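Matching sites in arginase 1, mitochondrial from Arabidopsis thaliana, a protein that hydrolyses L-arginine to urea and L-ornithine with the help of two manganese ions, and also forms putrescine from agmatine (PDB 6VSU (chain A, 2.25 Å), residues 163-168 and 249-254), and in its relative agmatinase from Deinococcus radiodurans (PDB 1WOG (chain B, 1.80 Å), residues 142-147 and 229-234). Structure 2 is superposed on structure 1 by the backbone atoms of these residues (RMSD 0.30 Å); each is numbered along its deposited sequence.

Structure 1 (6VSU); sequences LDAHPD and DVDCLD. With MN (manganese (II) ion), chain C; MN (manganese (II) ion), chain D; ORN (L-ornithine), chain E.
Asp164 and Asp249, their carboxylates 68° apart, meet at two manganese ions at the C-terminal ends of parallel arginase-fold strands 158-163 and 244-249. Asp164 OD1 binds the manganese of chain C at 2.2 Å, OD2 that of chain D. Asp249 CG, anti to the backbone N (chi1 179°), brings OD2 to the first ion and, at a longer 2.6 Å, the second. Asp251 chelates the first ion and His166 gives ND1. Asp168 OD2 and His140 hold the second; a water bridges both. Ornithine CD lies over the centre of one His166 face. Asx turns, Asp164 OD1 with His166 N and Asp249 OD1 with Asp251 N, position the metal-binding side chains. Ala165 N donates to Asp251 OD1 at 3.0 Å, Asp249 N to Leu163 O. Cys252 CB packs 3.5 Å from Asp164 N. Pro167 rests on Ile201, Leu253 on Val307.

Structure 2 (1WOG); sequences LDAHLD and DVDGFD. With MN (manganese (II) ion), chain F; MN (manganese (II) ion), chain G; 16D (hexane-1,6-diamine), chain H.
Two manganese ions draw Asp143 and Asp229 together, their carboxylates 64° apart. This is the arginase-family metal centre, consistent with agmatinase activity. Asp143 OD1 binds the manganese of chain F at 2.2 Å, OD2 that of chain G. Asp229 CG, anti to the backbone N (chi1 178°), brings OD2 to both ions. Asp231 chelates the first ion and His145 gives ND1. Asp147 OD2 and His121 hold the second. Hexane-1,6-diamine runs over one His145 face, but its placing beside Asp147 is doubtful. Asx turns, Asp143 OD1 with His145 N and Asp229 OD1 with Asp231 N, position the metal-binding side chains. Ala144 N donates to Asp231 OD1 at 3.2 Å, Asp229 N to Leu142 O. Gly232 CA lies 3.8 Å from Asp143 C, backbone on backbone. Leu146 rests on Leu181, Phe233 on Met289.

How the two compare
Three positions differ, and at all three the CA atoms coincide within the error. Pro167(A) is exchanged for Leu146(B). Their CB atoms also coincide. CG and CD of Pro167(A) close a ring onto its own backbone N and have no counterpart in Leu146(B). CG, CD1 and CD2 of Leu146(B) form an open branched chain with no counterpart in Pro167(A). The leucine also has a backbone N-H that proline lacks. Both residues are buried.

Cys252(A) is exchanged for Gly232(B), so CB and SG are absent in structure 2. Cys252(A) CB lies 3.6 Å from Leu163(A) C and 3.5 Å from Asp164(A) N. These side-chain contacts are missing in structure 2, where Leu142(B) CB and Gly232(B) CA come no closer than 5.3 Å. Cys252(A) SG also stands 3.3 Å from Asp249(A) O, an approach without equivalent in structure 2. Here the cysteine adds side-chain packing between the segments.

Leu253(A) is exchanged for Phe233(B). The shared first torsion, -68° against -69°, sends both side chains the same way. The CG atoms are 0.7 Å apart and the two CD2 atoms 0.9 Å apart. CD1 of Leu253(A) has no counterpart. CD1, CE1, CE2 and CZ of Phe233(B) carry the flat ring past the end of the leucine, a larger apolar surface. Both CB atoms keep their touch on the carbonyl oxygen of Val250(A) or Val230(B).

Asp164(A), His166(A), Asp168(A), Asp249(A) and their counterparts keep their places. Both manganese ions are present in each structure. The bond from Asp249(A) N to Leu163(A) O recurs between Asp229(B) N and Leu142(B) O. The bound organic molecule differs: ornithine touches His166(A) and Asp168(A), while hexane-1,6-diamine occupies this place at least in part, touching His145(B) and Leu146(B) among others.

Structure 1 (6VSU)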
loop_
_atom_site.group_PDB
_atom_site.type_symbol
_atom_site.label_atom_id
_atom_site.label_comp_id
_atom_site.label_asym_id
_atom_site.label_seq_id
_atom_site.Cartn_x
_atom_site.Cartn_y
_atom_site.Cartn_z
ATOM N N LEU A 163 9.514 -7.711 -27.417
ATOM C CA LEU A 163 9.851 -6.607 -26.483
ATOM C C LEU A 163 9.924 -7.202 -25.068
ATOM O O LEU A 163 8.901 -7.743 -24.581
ATOM C CB LEU A 163 8.769 -5.517 -26.585
ATOM C CG LEU A 163 8.877 -4.643 -27.830
ATOM C CD1 LEU A 163 7.561 -3.936 -28.099
ATOM C CD2 LEU A 163 9.949 -3.643 -27.579
ATOM N N ASP A 164 11.096 -7.148 -24.450
ATOM C CA ASP A 164 11.294 -7.848 -23.175
ATOM C C ASP A 164 12.604 -7.417 -22.540
ATOM O O ASP A 164 13.577 -7.143 -23.294
ATOM C CB ASP A 164 11.277 -9.317 -23.507
ATOM C CG ASP A 164 11.051 -10.242 -22.332
ATOM O OD1 ASP A 164 11.569 -9.926 -21.230
ATOM O OD2 ASP A 164 10.378 -11.269 -22.555
ATOM N N ALA A 165 12.665 -7.395 -21.205
ATOM C CA ALA A 165 13.939 -7.240 -20.465
ATOM C C ALA A 165 14.867 -8.480 -20.685
ATOM O O ALA A 165 16.078 -8.356 -20.492
ATOM C CB ALA A 165 13.659 -6.978 -18.986
ATOM N N HIS A 166 14.296 -9.639 -21.031
ATOM C CA HIS A 166 14.894 -10.995 -20.997
ATOM C C HIS A 166 14.782 -11.613 -22.376
ATOM O O HIS A 166 13.736 -11.496 -22.983
ATOM C CB HIS A 166 14.127 -11.892 -19.994
ATOM C CG HIS A 166 13.991 -11.269 -18.636
ATOM N ND1 HIS A 166 12.831 -10.559 -18.250
ATOM C CD2 HIS A 166 14.891 -11.178 -17.623
ATOM C CE1 HIS A 166 13.051 -10.074 -17.067
ATOM N NE2 HIS A 166 14.299 -10.441 -16.650
ATOM N N PRO A 167 15.795 -12.326 -22.908
ATOM C CA PRO A 167 15.669 -12.965 -24.229
ATOM C C PRO A 167 14.823 -14.243 -24.265
ATOM O O PRO A 167 14.438 -14.651 -25.304
ATOM C CB PRO A 167 17.120 -13.244 -24.636
ATOM C CG PRO A 167 17.884 -13.190 -23.366
ATOM C CD PRO A 167 17.153 -12.322 -22.376
ATOM N N ASP A 168 14.576 -14.852 -23.105
ATOM C CA ASP A 168 13.769 -16.091 -22.938
ATOM C C ASP A 168 14.233 -17.213 -23.882
ATOM O O ASP A 168 13.404 -17.875 -24.539
ATOM C CB ASP A 168 12.292 -15.733 -23.064
ATOM C CG ASP A 168 11.850 -14.833 -21.924
ATOM O OD1 ASP A 168 12.551 -14.802 -20.901
ATOM O OD2 ASP A 168 10.812 -14.195 -22.068
ATOM N N ASP A 249 6.396 -8.500 -23.516
ATOM C CA ASP A 249 6.459 -8.729 -22.047
ATOM C C ASP A 249 6.410 -7.342 -21.438
ATOM O O ASP A 249 7.158 -6.479 -21.843
ATOM C CB ASP A 249 7.714 -9.486 -21.689
ATOM C CG ASP A 249 7.963 -9.792 -20.227
ATOM O OD1 ASP A 249 7.461 -9.068 -19.331
ATOM O OD2 ASP A 249 8.698 -10.760 -19.997
ATOM N N VAL A 250 5.450 -7.113 -20.572
ATOM C CA VAL A 250 5.269 -5.819 -19.871
ATOM C C VAL A 250 6.583 -5.382 -19.204
ATOM O O VAL A 250 6.777 -4.183 -19.093
ATOM C CB VAL A 250 4.085 -5.998 -18.901
ATOM C CG1 VAL A 250 4.028 -4.913 -17.910
ATOM C CG2 VAL A 250 2.775 -6.011 -19.645
ATOM N N ASP A 251 7.507 -6.305 -18.870
ATOM C CA ASP A 251 8.793 -5.932 -18.234
ATOM C C ASP A 251 9.766 -5.348 -19.262
ATOM O O ASP A 251 10.810 -4.921 -18.853
ATOM C CB ASP A 251 9.417 -7.048 -17.395
ATOM C CG ASP A 251 10.041 -8.182 -18.202
ATOM O OD1 ASP A 251 10.367 -7.963 -19.391
ATOM O OD2 ASP A 251 10.099 -9.281 -17.649
ATOM N N CYS A 252 9.395 -5.195 -20.523
ATOM C CA CYS A 252 10.196 -4.334 -21.460
ATOM C C CYS A 252 10.238 -2.901 -20.935
ATOM O O CYS A 252 11.246 -2.210 -21.144
ATOM C CB CYS A 252 9.662 -4.396 -22.887
ATOM S SG CYS A 252 8.075 -3.571 -23.191
ATOM N N LEU A 253 9.191 -2.508 -20.219
ATOM C CA LEU A 253 9.040 -1.195 -19.612
ATOM C C LEU A 253 9.872 -1.099 -18.352
ATOM O O LEU A 253 9.917 -2.064 -17.600
ATOM C CB LEU A 253 7.556 -1.024 -19.288
ATOM C CG LEU A 253 6.658 -0.921 -20.506
ATOM C CD1 LEU A 253 5.241 -1.142 -20.030
ATOM C CD2 LEU A 253 6.814 0.438 -21.186
ATOM N N ASP A 254 10.482 0.048 -18.114
ATOM C CA ASP A 254 11.113 0.295 -16.815
ATOM C C ASP A 254 10.074 0.014 -15.743
ATOM O O ASP A 254 8.907 0.334 -15.938
ATOM C CB ASP A 254 11.622 1.723 -16.685
ATOM C CG ASP A 254 12.556 1.812 -15.509
ATOM O OD1 ASP A 254 12.049 1.958 -14.405
ATOM O OD2 ASP A 254 13.773 1.551 -15.688
HETATM MN MN MN C . 10.820 -10.484 -19.258
HETATM MN MN MN D . 9.721 -12.843 -21.206
HETATM N N ORN E . 16.037 -15.312 -13.708
HETATM C CA ORN E . 15.473 -15.489 -15.070
HETATM C CB ORN E . 14.308 -14.524 -15.279
HETATM C CG ORN E . 13.372 -14.900 -16.413
HETATM C CD ORN E . 12.223 -13.920 -16.565
HETATM N NE ORN E . 11.538 -13.954 -17.855
HETATM C C ORN E . 16.560 -15.239 -16.123
HETATM O O ORN E . 17.736 -15.312 -15.766
HETATM O OXT ORN E . 16.179 -14.990 -17.264
HETATM O O HOH W 1 11.215 -12.558 -19.711
HETATM O O HOH W 2 9.703 -14.542 -19.471
#

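Structure 2 (1WOG)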
loop_
_atom_site.group_PDB
_atom_site.type_symbol
_atom_site.label_atom_id
_atom_site.label_comp_id
_atom_site.label_asym_id
_atom_site.label_seq_id
_atom_site.Cartn_x
_atom_site.Cartn_y
_atom_site.Cartn_z
ATOM N N LEU B 142 9.345 -7.459 -27.217
ATOM C CA LEU B 142 9.775 -6.395 -26.306
ATOM C C LEU B 142 9.964 -7.137 -24.990
ATOM O O LEU B 142 9.038 -7.788 -24.513
ATOM C CB LEU B 142 8.693 -5.325 -26.154
ATOM C CG LEU B 142 8.335 -4.542 -27.421
ATOM C CD1 LEU B 142 7.375 -3.431 -27.066
ATOM C CD2 LEU B 142 9.587 -3.966 -28.058
ATOM N N ASP B 143 11.143 -7.034 -24.389
ATOM C CA ASP B 143 11.389 -7.808 -23.174
ATOM C C ASP B 143 12.709 -7.386 -22.565
ATOM O O ASP B 143 13.618 -6.966 -23.277
ATOM C CB ASP B 143 11.489 -9.294 -23.570
ATOM C CG ASP B 143 11.157 -10.257 -22.439
ATOM O OD1 ASP B 143 11.535 -10.009 -21.276
ATOM O OD2 ASP B 143 10.526 -11.293 -22.739
ATOM N N ALA B 144 12.817 -7.505 -21.248
ATOM C CA ALA B 144 14.062 -7.200 -20.577
ATOM C C ALA B 144 14.890 -8.479 -20.660
ATOM O O ALA B 144 16.099 -8.450 -20.478
ATOM C CB ALA B 144 13.808 -6.842 -19.113
ATOM N N HIS B 145 14.223 -9.599 -20.933
ATOM C CA HIS B 145 14.892 -10.905 -21.003
ATOM C C HIS B 145 14.810 -11.549 -22.392
ATOM O O HIS B 145 13.921 -11.234 -23.178
ATOM C CB HIS B 145 14.285 -11.852 -19.957
ATOM C CG HIS B 145 14.032 -11.205 -18.626
ATOM N ND1 HIS B 145 12.827 -10.620 -18.300
ATOM C CD2 HIS B 145 14.832 -11.041 -17.546
ATOM C CE1 HIS B 145 12.896 -10.124 -17.077
ATOM N NE2 HIS B 145 14.102 -10.368 -16.597
ATOM N N LEU B 146 15.732 -12.466 -22.688
ATOM C CA LEU B 146 15.758 -13.116 -23.997
ATOM C C LEU B 146 14.748 -14.255 -24.146
ATOM O O LEU B 146 14.125 -14.398 -25.193
ATOM C CB LEU B 146 17.176 -13.629 -24.301
ATOM C CG LEU B 146 17.419 -14.165 -25.718
ATOM C CD1 LEU B 146 17.218 -13.048 -26.736
ATOM C CD2 LEU B 146 18.835 -14.724 -25.817
ATOM N N ASP B 147 14.588 -15.059 -23.097
ATOM C CA ASP B 147 13.652 -16.185 -23.118
ATOM C C ASP B 147 13.934 -17.186 -24.239
ATOM O O ASP B 147 13.012 -17.671 -24.909
ATOM C CB ASP B 147 12.206 -15.682 -23.226
ATOM C CG ASP B 147 11.770 -14.891 -22.002
ATOM O OD1 ASP B 147 12.469 -14.957 -20.971
ATOM O OD2 ASP B 147 10.727 -14.212 -22.063
ATOM N N ASP B 229 6.281 -8.392 -23.550
ATOM C CA ASP B 229 6.469 -8.765 -22.149
ATOM C C ASP B 229 6.511 -7.403 -21.460
ATOM O O ASP B 229 7.397 -6.596 -21.743
ATOM C CB ASP B 229 7.811 -9.482 -21.967
ATOM C CG ASP B 229 8.081 -9.861 -20.521
ATOM O OD1 ASP B 229 7.613 -9.145 -19.614
ATOM O OD2 ASP B 229 8.784 -10.866 -20.295
ATOM N N VAL B 230 5.565 -7.136 -20.565
ATOM C CA VAL B 230 5.527 -5.836 -19.907
ATOM C C VAL B 230 6.804 -5.447 -19.164
ATOM O O VAL B 230 7.048 -4.249 -18.954
ATOM C CB VAL B 230 4.319 -5.718 -18.923
ATOM C CG1 VAL B 230 3.037 -6.140 -19.620
ATOM C CG2 VAL B 230 4.550 -6.572 -17.689
ATOM N N ASP B 231 7.625 -6.423 -18.764
ATOM C CA ASP B 231 8.842 -6.042 -18.051
ATOM C C ASP B 231 9.890 -5.419 -18.969
ATOM O O ASP B 231 10.970 -5.017 -18.522
ATOM C CB ASP B 231 9.433 -7.202 -17.207
ATOM C CG ASP B 231 9.941 -8.376 -18.033
ATOM O OD1 ASP B 231 10.448 -8.182 -19.154
ATOM O OD2 ASP B 231 9.857 -9.511 -17.516
ATOM N N GLY B 232 9.557 -5.313 -20.253
ATOM C CA GLY B 232 10.459 -4.664 -21.187
ATOM C C GLY B 232 10.380 -3.176 -20.862
ATOM O O GLY B 232 11.327 -2.416 -21.073
ATOM N N PHE B 233 9.236 -2.762 -20.323
ATOM C CA PHE B 233 9.030 -1.366 -19.947
ATOM C C PHE B 233 9.678 -1.083 -18.607
ATOM O O PHE B 233 9.804 -1.973 -17.772
ATOM C CB PHE B 233 7.532 -1.041 -19.865
ATOM C CG PHE B 233 6.847 -1.037 -21.196
ATOM C CD1 PHE B 233 6.187 -2.170 -21.659
ATOM C CD2 PHE B 233 6.917 0.085 -22.020
ATOM C CE1 PHE B 233 5.605 -2.192 -22.928
ATOM C CE2 PHE B 233 6.339 0.074 -23.289
ATOM C CZ PHE B 233 5.682 -1.068 -23.745
ATOM N N ASP B 234 10.079 0.166 -18.401
ATOM C CA ASP B 234 10.708 0.571 -17.150
ATOM C C ASP B 234 9.767 0.282 -15.973
ATOM O O ASP B 234 8.575 0.577 -16.034
ATOM C CB ASP B 234 11.043 2.065 -17.208
ATOM C CG ASP B 234 11.995 2.493 -16.109
ATOM O OD1 ASP B 234 11.561 2.604 -14.949
ATOM O OD2 ASP B 234 13.185 2.702 -16.413
HETATM MN MN MN F . 10.818 -10.480 -19.250
HETATM MN MN MN G . 9.680 -12.608 -21.339
HETATM N N1 16D H . 15.757 -15.616 -20.668
HETATM C C1 16D H . 15.862 -16.103 -19.251
HETATM C C2 16D H . 14.950 -15.274 -18.317
HETATM C C3 16D H . 13.597 -15.037 -18.911
HETATM C C4 16D H . 12.525 -14.809 -17.922
HETATM C C5 16D H . 11.290 -14.613 -18.669
HETATM C C6 16D H . 10.408 -13.645 -18.492
HETATM N N2 16D H . 10.400 -13.016 -17.326
#